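Local structure of coenzyme A transferase (Yersinia pestis, 3QLI) at residues 18-21 with 22-26; 59-62 with 63-66; 104-107 with 108-112; 132-135 with 136-140; 300-303 with 304-308. The protein probably transfers coenzyme A between carboxylic acids, as enzymes of the acetyl-CoA hydrolase/transferase family do. All coordinates share one frame; numbering follows the deposited sequence.

Contact 1. Residues 18-21 with 22-26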
loop_
_atom_site.group_PDB
_atom_site.type_symbol
_atom_site.label_atom_id
_atom_site.label_comp_id
_atom_site.label_asym_id
_atom_site.label_seq_id
_atom_site.Cartn_x
_atom_site.Cartn_y
_atom_site.Cartn_z
ATOM N N ILE A 18 -23.697 33.063 -22.568
ATOM C CA ILE A 18 -22.782 32.914 -21.436
ATOM C C ILE A 18 -22.538 34.220 -20.695
ATOM O O ILE A 18 -22.304 34.223 -19.495
ATOM C CB ILE A 18 -21.425 32.321 -21.871
ATOM C CG1 ILE A 18 -20.710 33.270 -22.834
ATOM C CG2 ILE A 18 -21.623 30.948 -22.493
ATOM C CD1 ILE A 18 -19.312 32.835 -23.194
ATOM N N ARG A 19 -22.575 35.336 -21.403
ATOM C CA ARG A 19 -22.396 36.608 -20.720
ATOM C C ARG A 19 -23.621 36.936 -19.870
ATOM O O ARG A 19 -23.500 37.519 -18.798
ATOM C CB ARG A 19 -22.048 37.722 -21.704
ATOM C CG ARG A 19 -20.602 37.652 -22.144
ATOM C CD ARG A 19 -20.285 38.697 -23.190
ATOM N NE ARG A 19 -21.072 38.493 -24.397
ATOM C CZ ARG A 19 -20.914 39.197 -25.510
ATOM N NH1 ARG A 19 -19.987 40.148 -25.559
ATOM N NH2 ARG A 19 -21.675 38.948 -26.567
ATOM N N ALA A 20 -24.793 36.516 -20.333
ATOM C CA ALA A 20 -26.006 36.663 -19.548
ATOM C C ALA A 20 -25.937 35.769 -18.313
ATOM O O ALA A 20 -26.346 36.171 -17.222
ATOM C CB ALA A 20 -27.245 36.333 -20.389
ATOM N N LEU A 21 -25.419 34.557 -18.482
ATOM C CA LEU A 21 -25.295 33.643 -17.352
ATOM C C LEU A 21 -24.276 34.190 -16.360
ATOM O O LEU A 21 -24.489 34.128 -15.154
ATOM C CB LEU A 21 -24.883 32.242 -17.815
ATOM C CG LEU A 21 -25.890 31.487 -18.679
ATOM C CD1 LEU A 21 -25.368 30.100 -19.060
ATOM C CD2 LEU A 21 -27.219 31.386 -17.945
ATOM N N TYR A 22 -23.173 34.730 -16.875
ATOM C CA TYR A 22 -22.116 35.261 -16.020
ATOM C C TYR A 22 -22.660 36.389 -15.150
ATOM O O TYR A 22 -22.378 36.468 -13.950
ATOM C CB TYR A 22 -20.970 35.776 -16.875
ATOM C CG TYR A 22 -19.662 36.007 -16.152
ATOM C CD1 TYR A 22 -18.661 35.037 -16.155
ATOM C CD2 TYR A 22 -19.409 37.202 -15.489
ATOM C CE1 TYR A 22 -17.444 35.256 -15.516
ATOM C CE2 TYR A 22 -18.198 37.427 -14.844
ATOM C CZ TYR A 22 -17.221 36.446 -14.856
ATOM O OH TYR A 22 -16.015 36.660 -14.220
ATOM N N ASP A 23 -23.448 37.262 -15.767
ATOM C CA ASP A 23 -23.986 38.417 -15.068
ATOM C C ASP A 23 -25.001 37.997 -14.011
ATOM O O ASP A 23 -25.065 38.600 -12.942
ATOM C CB ASP A 23 -24.602 39.409 -16.053
ATOM C CG ASP A 23 -23.586 39.944 -17.045
ATOM O OD1 ASP A 23 -22.470 40.338 -16.631
ATOM O OD2 ASP A 23 -23.903 39.959 -18.251
ATOM N N GLU A 24 -25.785 36.965 -14.302
ATOM C CA GLU A 24 -26.727 36.438 -13.317
ATOM C C GLU A 24 -26.007 35.815 -12.115
ATOM O O GLU A 24 -26.434 35.984 -10.977
ATOM C CB GLU A 24 -27.657 35.409 -13.955
ATOM C CG GLU A 24 -28.447 35.943 -15.145
ATOM C CD GLU A 24 -29.233 34.853 -15.854
ATOM O OE1 GLU A 24 -29.781 35.122 -16.949
ATOM O OE2 GLU A 24 -29.301 33.725 -15.315
ATOM N N LYS A 25 -24.910 35.105 -12.375
ATOM C CA LYS A 25 -24.185 34.379 -11.325
ATOM C C LYS A 25 -23.173 35.218 -10.552
ATOM O O LYS A 25 -22.791 34.860 -9.432
ATOM C CB LYS A 25 -23.471 33.161 -11.930
ATOM C CG LYS A 25 -24.410 32.061 -12.415
ATOM C CD LYS A 25 -23.685 31.124 -13.372
ATOM C CE LYS A 25 -24.655 30.204 -14.108
ATOM N NZ LYS A 25 -25.264 29.178 -13.238
ATOM N N LEU A 26 -22.719 36.314 -11.154
ATOM C CA LEU A 26 -21.701 37.152 -10.552
ATOM C C LEU A 26 -22.268 37.844 -9.315
ATOM O O LEU A 26 -23.365 38.406 -9.367
ATOM C CB LEU A 26 -21.205 38.204 -11.559
ATOM C CG LEU A 26 -20.136 39.182 -11.059
ATOM C CD1 LEU A 26 -18.811 38.474 -10.756
ATOM C CD2 LEU A 26 -19.909 40.321 -12.065
#

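Contact 2. Residues 59-62 with 63-66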
loop_
_atom_site.group_PDB
_atom_site.type_symbol
_atom_site.label_atom_id
_atom_site.label_comp_id
_atom_site.label_asym_id
_atom_site.label_seq_id
_atom_site.Cartn_x
_atom_site.Cartn_y
_atom_site.Cartn_z
ATOM N N ALA A 59 -15.120 33.369 6.740
ATOM C CA ALA A 59 -14.592 33.598 8.087
ATOM C C ALA A 59 -15.347 34.744 8.770
ATOM O O ALA A 59 -15.700 34.660 9.954
ATOM C CB ALA A 59 -13.091 33.910 8.035
ATOM N N ASP A 60 -15.581 35.820 8.029
ATOM C CA ASP A 60 -16.361 36.939 8.552
ATOM C C ASP A 60 -17.757 36.492 8.991
ATOM O O ASP A 60 -18.294 36.957 10.013
ATOM C CB ASP A 60 -16.453 38.064 7.509
ATOM C CG ASP A 60 -15.106 38.727 7.230
ATOM O OD1 ASP A 60 -14.105 38.397 7.908
ATOM O OD2 ASP A 60 -15.048 39.591 6.318
ATOM N N ARG A 61 -18.344 35.567 8.235
ATOM C CA ARG A 61 -19.660 35.052 8.567
ATOM C C ARG A 61 -19.645 34.331 9.924
ATOM O O ARG A 61 -20.569 34.472 10.733
ATOM C CB ARG A 61 -20.167 34.132 7.451
ATOM C CG ARG A 61 -21.660 34.145 7.319
ATOM C CD ARG A 61 -22.198 33.165 6.293
ATOM N NE ARG A 61 -23.465 32.649 6.789
ATOM C CZ ARG A 61 -24.093 31.574 6.333
ATOM N NH1 ARG A 61 -23.598 30.881 5.312
ATOM N NH2 ARG A 61 -25.236 31.207 6.896
ATOM N N ALA A 62 -18.586 33.568 10.171
ATOM C CA ALA A 62 -18.392 32.908 11.451
ATOM C C ALA A 62 -18.152 33.946 12.548
ATOM O O ALA A 62 -18.695 33.845 13.649
ATOM C CB ALA A 62 -17.216 31.930 11.367
ATOM N N THR A 63 -17.336 34.947 12.249
ATOM C CA THR A 63 -17.053 36.001 13.224
ATOM C C THR A 63 -18.330 36.684 13.718
ATOM O O THR A 63 -18.471 36.983 14.909
ATOM C CB THR A 63 -16.088 37.044 12.638
ATOM O OG1 THR A 63 -14.843 36.405 12.350
ATOM C CG2 THR A 63 -15.845 38.182 13.635
ATOM N N ARG A 64 -19.263 36.908 12.800
ATOM C CA ARG A 64 -20.539 37.538 13.119
ATOM C C ARG A 64 -21.524 36.577 13.773
ATOM O O ARG A 64 -22.631 36.971 14.120
ATOM C CB ARG A 64 -21.181 38.123 11.853
ATOM C CG ARG A 64 -20.372 39.224 11.186
ATOM C CD ARG A 64 -21.181 39.941 10.094
ATOM N NE ARG A 64 -21.777 39.035 9.108
ATOM C CZ ARG A 64 -21.205 38.676 7.955
ATOM N NH1 ARG A 64 -20.003 39.134 7.628
ATOM N NH2 ARG A 64 -21.834 37.850 7.128
ATOM N N GLY A 65 -21.134 35.310 13.906
ATOM C CA GLY A 65 -21.978 34.303 14.525
ATOM C C GLY A 65 -23.138 33.854 13.651
ATOM O O GLY A 65 -24.165 33.419 14.160
ATOM N N ASP A 66 -22.961 33.938 12.334
ATOM C CA ASP A 66 -24.041 33.702 11.376
ATOM C C ASP A 66 -23.942 32.318 10.714
ATOM O O ASP A 66 -24.717 31.993 9.812
ATOM C CB ASP A 66 -24.031 34.821 10.324
ATOM C CG ASP A 66 -25.151 34.697 9.302
ATOM O OD1 ASP A 66 -26.327 34.581 9.707
ATOM O OD2 ASP A 66 -24.857 34.748 8.078
HETATM O O HOH W 1 -13.309 37.574 10.352
#

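Contact 3. Residues 104-107 with 108-112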
loop_
_atom_site.group_PDB
_atom_site.type_symbol
_atom_site.label_atom_id
_atom_site.label_comp_id
_atom_site.label_asym_id
_atom_site.label_seq_id
_atom_site.Cartn_x
_atom_site.Cartn_y
_atom_site.Cartn_z
ATOM N N VAL A 104 0.301 24.733 9.360
ATOM C CA VAL A 104 -0.872 25.444 9.882
ATOM C C VAL A 104 -1.629 24.626 10.942
ATOM O O VAL A 104 -1.981 25.146 12.001
ATOM C CB VAL A 104 -1.836 25.853 8.743
ATOM C CG1 VAL A 104 -3.123 26.440 9.308
ATOM C CG2 VAL A 104 -1.149 26.827 7.788
ATOM N N GLU A 105 -1.881 23.351 10.657
ATOM C CA GLU A 105 -2.590 22.487 11.600
ATOM C C GLU A 105 -1.725 22.123 12.813
ATOM O O GLU A 105 -2.229 21.989 13.924
ATOM C CB GLU A 105 -3.078 21.207 10.912
ATOM C CG GLU A 105 -4.192 21.416 9.916
ATOM C CD GLU A 105 -3.703 21.976 8.588
ATOM O OE1 GLU A 105 -2.510 21.812 8.253
ATOM O OE2 GLU A 105 -4.527 22.580 7.870
ATOM N N ARG A 106 -0.431 21.920 12.591
ATOM C CA ARG A 106 0.472 21.689 13.716
ATOM C C ARG A 106 0.375 22.830 14.737
ATOM O O ARG A 106 0.273 22.582 15.942
ATOM C CB ARG A 106 1.913 21.503 13.237
ATOM C CG ARG A 106 2.149 20.168 12.553
ATOM C CD ARG A 106 3.640 19.820 12.466
ATOM N NE ARG A 106 4.374 20.740 11.608
ATOM C CZ ARG A 106 4.538 20.590 10.296
ATOM N NH1 ARG A 106 4.013 19.549 9.659
ATOM N NH2 ARG A 106 5.232 21.488 9.617
ATOM N N ALA A 107 0.389 24.072 14.259
ATOM C CA ALA A 107 0.236 25.233 15.146
ATOM C C ALA A 107 -1.100 25.220 15.908
ATOM O O ALA A 107 -1.155 25.476 17.112
ATOM C CB ALA A 107 0.394 26.536 14.359
ATOM N N LEU A 108 -2.185 24.918 15.207
ATOM C CA LEU A 108 -3.488 24.823 15.852
ATOM C C LEU A 108 -3.510 23.710 16.891
ATOM O O LEU A 108 -4.036 23.894 17.996
ATOM C CB LEU A 108 -4.577 24.545 14.815
ATOM C CG LEU A 108 -4.893 25.636 13.796
ATOM C CD1 LEU A 108 -5.845 25.094 12.735
ATOM C CD2 LEU A 108 -5.494 26.848 14.500
ATOM N N ILE A 109 -2.970 22.545 16.534
ATOM C CA ILE A 109 -3.058 21.381 17.421
ATOM C C ILE A 109 -2.333 21.661 18.727
ATOM O O ILE A 109 -2.841 21.375 19.818
ATOM C CB ILE A 109 -2.440 20.123 16.793
ATOM C CG1 ILE A 109 -3.281 19.651 15.606
ATOM C CG2 ILE A 109 -2.329 19.004 17.841
ATOM C CD1 ILE A 109 -2.634 18.523 14.804
ATOM N N ARG A 110 -1.140 22.231 18.602
ATOM C CA ARG A 110 -0.310 22.517 19.763
ATOM C C ARG A 110 -0.958 23.580 20.642
ATOM O O ARG A 110 -0.981 23.452 21.868
ATOM C CB ARG A 110 1.103 22.915 19.329
ATOM C CG ARG A 110 1.930 21.708 18.867
ATOM C CD ARG A 110 3.110 22.095 17.986
ATOM N NE ARG A 110 3.832 20.904 17.550
ATOM C CZ ARG A 110 4.639 20.854 16.497
ATOM N NH1 ARG A 110 4.837 21.939 15.758
ATOM N NH2 ARG A 110 5.251 19.717 16.186
ATOM N N ARG A 111 -1.515 24.609 20.014
ATOM C CA ARG A 111 -2.182 25.665 20.756
ATOM C C ARG A 111 -3.374 25.088 21.512
ATOM O O ARG A 111 -3.631 25.455 22.657
ATOM C CB ARG A 111 -2.644 26.774 19.811
ATOM C CG ARG A 111 -3.320 27.938 20.508
ATOM C CD ARG A 111 -3.619 29.061 19.532
ATOM N NE ARG A 111 -4.371 30.144 20.158
ATOM C CZ ARG A 111 -4.620 31.312 19.577
ATOM N NH1 ARG A 111 -4.174 31.555 18.353
ATOM N NH2 ARG A 111 -5.313 32.240 20.221
ATOM N N GLY A 112 -4.097 24.178 20.866
ATOM C CA GLY A 112 -5.255 23.555 21.478
ATOM C C GLY A 112 -4.912 22.744 22.711
ATOM O O GLY A 112 -5.624 22.796 23.712
HETATM O O HOH W 2 5.706 23.076 12.876
#

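Contact 4. Residues 132-135 with 136-140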
loop_
_atom_site.group_PDB
_atom_site.type_symbol
_atom_site.label_atom_id
_atom_site.label_comp_id
_atom_site.label_asym_id
_atom_site.label_seq_id
_atom_site.Cartn_x
_atom_site.Cartn_y
_atom_site.Cartn_z
ATOM N N PRO A 132 -11.028 11.860 -4.460
ATOM C CA PRO A 132 -12.224 12.220 -5.230
ATOM C C PRO A 132 -13.424 11.390 -4.788
ATOM O O PRO A 132 -14.497 11.933 -4.509
ATOM C CB PRO A 132 -11.816 11.898 -6.686
ATOM C CG PRO A 132 -10.295 12.027 -6.680
ATOM C CD PRO A 132 -9.906 11.448 -5.330
ATOM N N ARG A 133 -13.232 10.082 -4.674
ATOM C CA ARG A 133 -14.333 9.215 -4.287
ATOM C C ARG A 133 -14.723 9.402 -2.829
ATOM O O ARG A 133 -15.899 9.376 -2.477
ATOM C CB ARG A 133 -13.962 7.759 -4.530
ATOM C CG ARG A 133 -14.998 6.807 -4.000
ATOM C CD ARG A 133 -14.452 5.401 -3.973
ATOM N NE ARG A 133 -15.393 4.518 -3.308
ATOM C CZ ARG A 133 -15.231 3.207 -3.249
ATOM N NH1 ARG A 133 -14.160 2.666 -3.816
ATOM N NH2 ARG A 133 -16.127 2.458 -2.630
ATOM N N LEU A 134 -13.739 9.583 -1.966
ATOM C CA LEU A 134 -14.046 9.700 -0.546
ATOM C C LEU A 134 -14.821 10.982 -0.263
ATOM O O LEU A 134 -15.824 10.958 0.457
ATOM C CB LEU A 134 -12.767 9.629 0.302
ATOM C CG LEU A 134 -12.910 9.307 1.794
ATOM C CD1 LEU A 134 -13.169 7.828 2.028
ATOM C CD2 LEU A 134 -11.636 9.719 2.491
ATOM N N LEU A 135 -14.376 12.100 -0.832
ATOM C CA LEU A 135 -15.086 13.356 -0.605
ATOM C C LEU A 135 -16.499 13.333 -1.201
ATOM O O LEU A 135 -17.469 13.782 -0.582
ATOM C CB LEU A 135 -14.282 14.532 -1.177
ATOM C CG LEU A 135 -13.042 14.861 -0.350
ATOM C CD1 LEU A 135 -12.033 15.687 -1.153
ATOM C CD2 LEU A 135 -13.450 15.589 0.938
ATOM N N ALA A 136 -16.611 12.797 -2.407
ATOM C CA ALA A 136 -17.868 12.861 -3.138
ATOM C C ALA A 136 -18.875 11.866 -2.585
ATOM O O ALA A 136 -20.086 12.112 -2.608
ATOM C CB ALA A 136 -17.629 12.601 -4.614
ATOM N N GLU A 137 -18.376 10.740 -2.087
ATOM C CA GLU A 137 -19.254 9.606 -1.804
ATOM C C GLU A 137 -19.393 9.277 -0.317
ATOM O O GLU A 137 -20.478 9.375 0.219
ATOM C CB GLU A 137 -18.848 8.372 -2.625
ATOM C CG GLU A 137 -19.131 8.568 -4.117
ATOM C CD GLU A 137 -18.665 7.415 -4.993
ATOM O OE1 GLU A 137 -18.481 6.283 -4.490
ATOM O OE2 GLU A 137 -18.482 7.653 -6.205
ATOM N N GLU A 138 -18.313 8.893 0.357
ATOM C CA GLU A 138 -18.450 8.564 1.774
ATOM C C GLU A 138 -18.762 9.792 2.610
ATOM O O GLU A 138 -19.608 9.749 3.499
ATOM C CB GLU A 138 -17.205 7.868 2.321
ATOM C CG GLU A 138 -17.210 6.349 2.101
ATOM C CD GLU A 138 -16.529 5.973 0.807
ATOM O OE1 GLU A 138 -16.371 6.858 -0.071
ATOM O OE2 GLU A 138 -16.154 4.796 0.658
ATOM N N ILE A 139 -18.081 10.891 2.319
ATOM C CA ILE A 139 -18.249 12.102 3.114
ATOM C C ILE A 139 -19.392 12.957 2.593
ATOM O O ILE A 139 -20.329 13.284 3.334
ATOM C CB ILE A 139 -16.943 12.913 3.139
ATOM C CG1 ILE A 139 -15.850 12.113 3.870
ATOM C CG2 ILE A 139 -17.182 14.289 3.773
ATOM C CD1 ILE A 139 -14.426 12.643 3.635
ATOM N N GLY A 140 -19.313 13.323 1.319
ATOM C CA GLY A 140 -20.351 14.126 0.701
ATOM C C GLY A 140 -20.040 15.595 0.906
ATOM O O GLY A 140 -19.789 16.033 2.023
#

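Contact 5. Residues 300-303 with 304-308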
loop_
_atom_site.group_PDB
_atom_site.type_symbol
_atom_site.label_atom_id
_atom_site.label_comp_id
_atom_site.label_asym_id
_atom_site.label_seq_id
_atom_site.Cartn_x
_atom_site.Cartn_y
_atom_site.Cartn_z
ATOM N N GLN A 300 5.546 32.838 -9.042
ATOM C CA GLN A 300 4.796 33.488 -10.112
ATOM C C GLN A 300 5.301 33.114 -11.497
ATOM O O GLN A 300 4.512 32.918 -12.424
ATOM C CB GLN A 300 4.818 35.009 -9.970
ATOM C CG GLN A 300 4.003 35.695 -11.056
ATOM C CD GLN A 300 3.691 37.149 -10.742
ATOM O OE1 GLN A 300 2.540 37.500 -10.436
ATOM N NE2 GLN A 300 4.711 38.007 -10.821
ATOM N N GLU A 301 6.620 33.042 -11.642
ATOM C CA GLU A 301 7.203 32.726 -12.937
ATOM C C GLU A 301 6.719 31.368 -13.440
ATOM O O GLU A 301 6.436 31.203 -14.623
ATOM C CB GLU A 301 8.728 32.737 -12.867
ATOM C CG GLU A 301 9.372 31.912 -13.959
ATOM C CD GLU A 301 10.826 32.277 -14.200
ATOM O OE1 GLU A 301 11.707 31.736 -13.492
ATOM O OE2 GLU A 301 11.081 33.099 -15.107
ATOM N N MET A 302 6.635 30.390 -12.544
ATOM C CA MET A 302 6.162 29.071 -12.945
ATOM C C MET A 302 4.665 29.100 -13.252
ATOM O O MET A 302 4.213 28.497 -14.224
ATOM C CB MET A 302 6.442 28.022 -11.867
ATOM C CG MET A 302 6.008 26.628 -12.294
ATOM S SD MET A 302 5.781 25.489 -10.917
ATOM C CE MET A 302 4.139 25.960 -10.392
ATOM N N TYR A 303 3.890 29.786 -12.414
ATOM C CA TYR A 303 2.449 29.868 -12.649
ATOM C C TYR A 303 2.118 30.491 -14.018
ATOM O O TYR A 303 1.236 30.002 -14.743
ATOM C CB TYR A 303 1.750 30.656 -11.533
ATOM C CG TYR A 303 1.850 30.056 -10.140
ATOM C CD1 TYR A 303 1.624 28.702 -9.919
ATOM C CD2 TYR A 303 2.151 30.860 -9.036
ATOM C CE1 TYR A 303 1.703 28.158 -8.637
ATOM C CE2 TYR A 303 2.240 30.326 -7.752
ATOM C CZ TYR A 303 2.013 28.976 -7.559
ATOM O OH TYR A 303 2.083 28.444 -6.288
ATOM N N GLU A 304 2.804 31.581 -14.361
ATOM C CA GLU A 304 2.579 32.255 -15.639
ATOM C C GLU A 304 2.889 31.330 -16.806
ATOM O O GLU A 304 2.180 31.316 -17.821
ATOM C CB GLU A 304 3.423 33.530 -15.739
ATOM C CG GLU A 304 2.992 34.629 -14.777
ATOM C CD GLU A 304 4.019 35.754 -14.649
ATOM O OE1 GLU A 304 3.672 36.805 -14.061
ATOM O OE2 GLU A 304 5.171 35.587 -15.123
ATOM N N TYR A 305 3.950 30.551 -16.650
ATOM C CA TYR A 305 4.388 29.631 -17.691
ATOM C C TYR A 305 3.353 28.543 -18.022
ATOM O O TYR A 305 3.293 28.066 -19.154
ATOM C CB TYR A 305 5.735 28.996 -17.316
ATOM C CG TYR A 305 6.298 28.131 -18.422
ATOM C CD1 TYR A 305 6.903 28.706 -19.541
ATOM C CD2 TYR A 305 6.221 26.744 -18.357
ATOM C CE1 TYR A 305 7.415 27.920 -20.565
ATOM C CE2 TYR A 305 6.726 25.952 -19.375
ATOM C CZ TYR A 305 7.324 26.548 -20.476
ATOM O OH TYR A 305 7.832 25.762 -21.491
ATOM N N LEU A 306 2.531 28.159 -17.050
ATOM C CA LEU A 306 1.551 27.093 -17.277
ATOM C C LEU A 306 0.419 27.548 -18.165
ATOM O O LEU A 306 -0.280 26.731 -18.747
ATOM C CB LEU A 306 0.953 26.600 -15.954
ATOM C CG LEU A 306 1.970 26.250 -14.868
ATOM C CD1 LEU A 306 1.225 25.783 -13.614
ATOM C CD2 LEU A 306 2.940 25.187 -15.368
ATOM N N ASN A 307 0.230 28.857 -18.262
ATOM C CA ASN A 307 -0.919 29.391 -18.976
ATOM C C ASN A 307 -0.961 28.951 -20.440
ATOM O O ASN A 307 -0.072 29.277 -21.213
ATOM C CB ASN A 307 -0.938 30.918 -18.862
ATOM C CG ASN A 307 -2.242 31.520 -19.337
ATOM O OD1 ASN A 307 -3.300 31.307 -18.730
ATOM N ND2 ASN A 307 -2.178 32.281 -20.431
ATOM N N ASP A 308 -1.990 28.192 -20.809
ATOM C CA ASP A 308 -2.214 27.816 -22.206
ATOM C C ASP A 308 -1.073 27.018 -22.807
ATOM O O ASP A 308 -0.829 27.100 -24.010
ATOM C CB ASP A 308 -2.418 29.063 -23.070
ATOM C CG ASP A 308 -3.779 29.688 -22.875
ATOM O OD1 ASP A 308 -4.770 28.939 -22.809
ATOM O OD2 ASP A 308 -3.855 30.931 -22.789
#

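Contact 1. Residues 18-21 with 22-26
Four backbone bonds link residues four apart, Tyr22 N to Ile18 O (2.8 Å), Asp23 N to Arg19 O, Glu24 N to Ala20 O and Lys25 N to Leu21 O (3.0 Å between these last two atoms), which is the evidence for regular alpha-helix through 18-25. The side chains of Glu24 and Lys25 fold back along the carbonyls of the preceding turn. The methylenes of Lys25 run past Leu21 O, with Lys25 CG 3.4 Å from that oxygen. Further out, Lys25 CE lies 4.2 Å from Leu21 CB, and the bend at chi4 (-70°) sets NZ for its hydrogen bond to Val199 O. Glu24 is extended beyond CG and approaches two residues: its CG is only 3.0 Å from Ala20 O, a tight fit, whereas OE2 comes to 4.1 Å from Leu21 CD2. The helix flanks the 201-204 border of the parallel sheet in the N-terminal domain: the backbone of Lys25 bonds to that of Ile202, and Leu21 and Tyr22 both pack on Ile196. Tyr22 reaches this side because CG is anti to the backbone N (chi1 -164°), which carries the ring away from the first turn. Its hydroxyl is hydrogen-bonded to Glu204, while within the helix Tyr22 CB stays 3.3 Å from Ile18 O. On the solvent side Arg19 and Asp23, although of opposite charge and four residues apart, form no ion pair, for Arg19 NE is 6.9 Å from Asp23 OD2.

Contact 2. Residues 59-62 with 63-66
The salt bridge of Arg61 with Asp66 links the last turn of helix 52-63 to the loop beyond it: Arg61 NE is 2.8 Å from Asp66 OD2, which it meets from above the carboxylate plane, 52° out of it. Asp66 has CG anti to its backbone N (chi1 -178°), swinging the carboxylate back against the arginine stem, and Arg61 NE and NH2 add weak bonds to Asp66 O. Among the backbone bonds, Thr63 N to Ala59 O and Arg64 N to Asp60 O continue the helix. Then Asp66 N binds Arg61 O at 2.9 Å and Gly65 N binds Ala62 O at 2.9 Å, with positive phi (74°) at Gly65: a Schellman motif closing the helix. One water donates to Asp60 OD1 at 2.7 Å and also bonds Thr63 OG1. By packing, the Arg64 guanidinium lays one face over Arg61 CA, and its NH2 is 3.7 Å from Arg61 CG. With Asp66 at the edge of its guanidinium and the carbonyls of Val33 and Ile36 bonded to NH1, the buried Arg61 charge is probably compensated at least in part by Asp66, and the salt bridge ties the loop to the last turn.

Contact 3. Residues 104-107 with 108-112
Arg106 NE and Arg110 NH1, one helical turn apart, donate to the same water, at 3.0 Å from Arg106 NE and 3.2 Å from Arg110 NH1. The water lies at the edge of the Arg106 guanidinium, in its plane, and accepts from both head groups. The two side chains run side by side and point the same way, but their guanidinium planes are 53° apart, so the heads are not stacked. Arg106 NE and Arg110 NH1 stand 4.3 Å from each other, with the water bridging these like charges. Arg110 is extended from CG to NE and lays one guanidinium face over the stem of its partner, Arg110 NH1 being 3.9 Å from Arg106 CB. Arg106 instead bends at chi3 (-66°), which turns its head back toward the N-terminal end of the helix. Arg106 is a coenzyme A binding residue of this protein, with no ligand bound in this chain, and it lies beside Ala103 and Glu350 of the same site. In the backbone the four-residue spacing is kept, Ile109 N to Glu105 O at 2.8 Å. Apolar branches lean on the preceding carbonyls: Ile109 CG1 is 3.1 Å from Glu105 O, and Leu108 CG is 3.5 Å from Val104 O. The segments belong to helix 103-114, which follows strand 94-98, an outermost strand of the parallel sheet within this chain. Glu105 ties the helix start to Thr102 and to the neighbouring strand 70-74 through Tyr74, with Thr77 as a further partner; Ile109 packs on Val121, and Arg106 touches the loop at His351 and Met352.

Contact 4. Residues 132-135 with 136-140
Helix 131-139 ends in a wider pi-type turn, in which Leu134 O receives Ile139 N and Leu135 O receives Gly140 N, both pairs five residues apart. The first bond measures 2.9 Å between Ile139 N and Leu134 O and is nearly straight at the hydrogen (163°); the second brings Gly140 N to 2.7 Å from Leu135 O at a more bent 136°. Before the widening, Ala136 N to Pro132 O and Glu137 N to Arg133 O keep the ordinary four-residue spacing. Ile139 packs back on the leucines: CD1 is 4.1 Å from Leu134 CG and 4.1 Å from Leu135 CD2, and the side chain lies alongside that of Leu135, pointing the same way. On the polar flank Arg133, extended with CG anti to the backbone N (chi1 173°), faces two acids. Its NE is 3.7 Å from Glu137 OE1, a long salt bridge, while Glu138 OE2 lies 4.0 Å from Arg133 NH2, well out of the guanidinium plane, so only the charges interact. Stronger partners lie outside: Glu137 pairs with Arg168 on helix 166-172, and Tyr371 of the second subunit bonds both Arg133 NH1, through its carbonyl, and Glu138 OE2, through its hydroxyl, besides a cation-pi contact with Arg133. Thus the intrahelical charges are loosely coupled, and the polar flank is instead engaged with the subunit interface and with a neighbouring helix.

Contact 5. Residues 300-303 with 304-308
Gln300 and Glu304 face each other across one turn with their flat ends nearly parallel, the amide and carboxylate planes being 15° apart. The chains are both extended beyond CG but leave the helix differently: Gln300 has CG anti to its backbone N (chi1 -178°), Glu304 has it beside the N (chi1 -68°), and the two therefore converge. Glu304 OE1 comes in over the amide carbon and the stem of the glutamine, above the amide plane, 3.2 Å from Gln300 CG and 3.3 Å from Gln300 CD. It stays 3.6 Å from Gln300 NE2, so the contact is close packing of a carboxylate on an amide group. In the backbone, Glu304 N binds Gln300 O at 2.9 Å. On another flank Met302 and Leu306 meet through their ends, Met302 CE lying 4.3 Å from Leu306 CD1, while Leu306 CG presses to 3.2 Å from Met302 O. Leu306 N is shared between Tyr303 O, three residues back at 3.2 Å, and Met302 O, where the bond is weak at 3.3 Å. Tyr303 and Tyr305 leave the helix toward separate surroundings. The Tyr303 hydroxyl bonds the carbonyl of Ile210 and Gly298 N, whereas the Tyr305 ring makes a cation-pi contact with Arg275. Helix 300-306 packs against helix 268-276 through Met302 and Tyr305, Met302 and Leu306 also touch Ala296 of strand 295-296, and Tyr303 touches Leu209 of a loop.

How the contacts relate
Along the chain the contacts come in numerical order, each within one helix or at its end, and none touches another. Contacts 1 to 4 belong to the N-terminal acetyl-CoA hydrolase/transferase domain and contact 5 to the C-terminal one. Helices 18-25, 52-63, 103-114 and 131-139 accompany the parallel six-stranded sheet; contact 1 flanks strand 201-204, whereas helix 103-114 follows strand 94-98, at the other border of the sheet, and the centres of contacts 1 and 3 are 41 Å apart. Contacts 2 and 3 have centres 21 Å apart, the shortest of these spacings. The N-terminal domain thus carries both a coenzyme A binding residue, in contact 3, and a helix at the subunit interface, in contact 4.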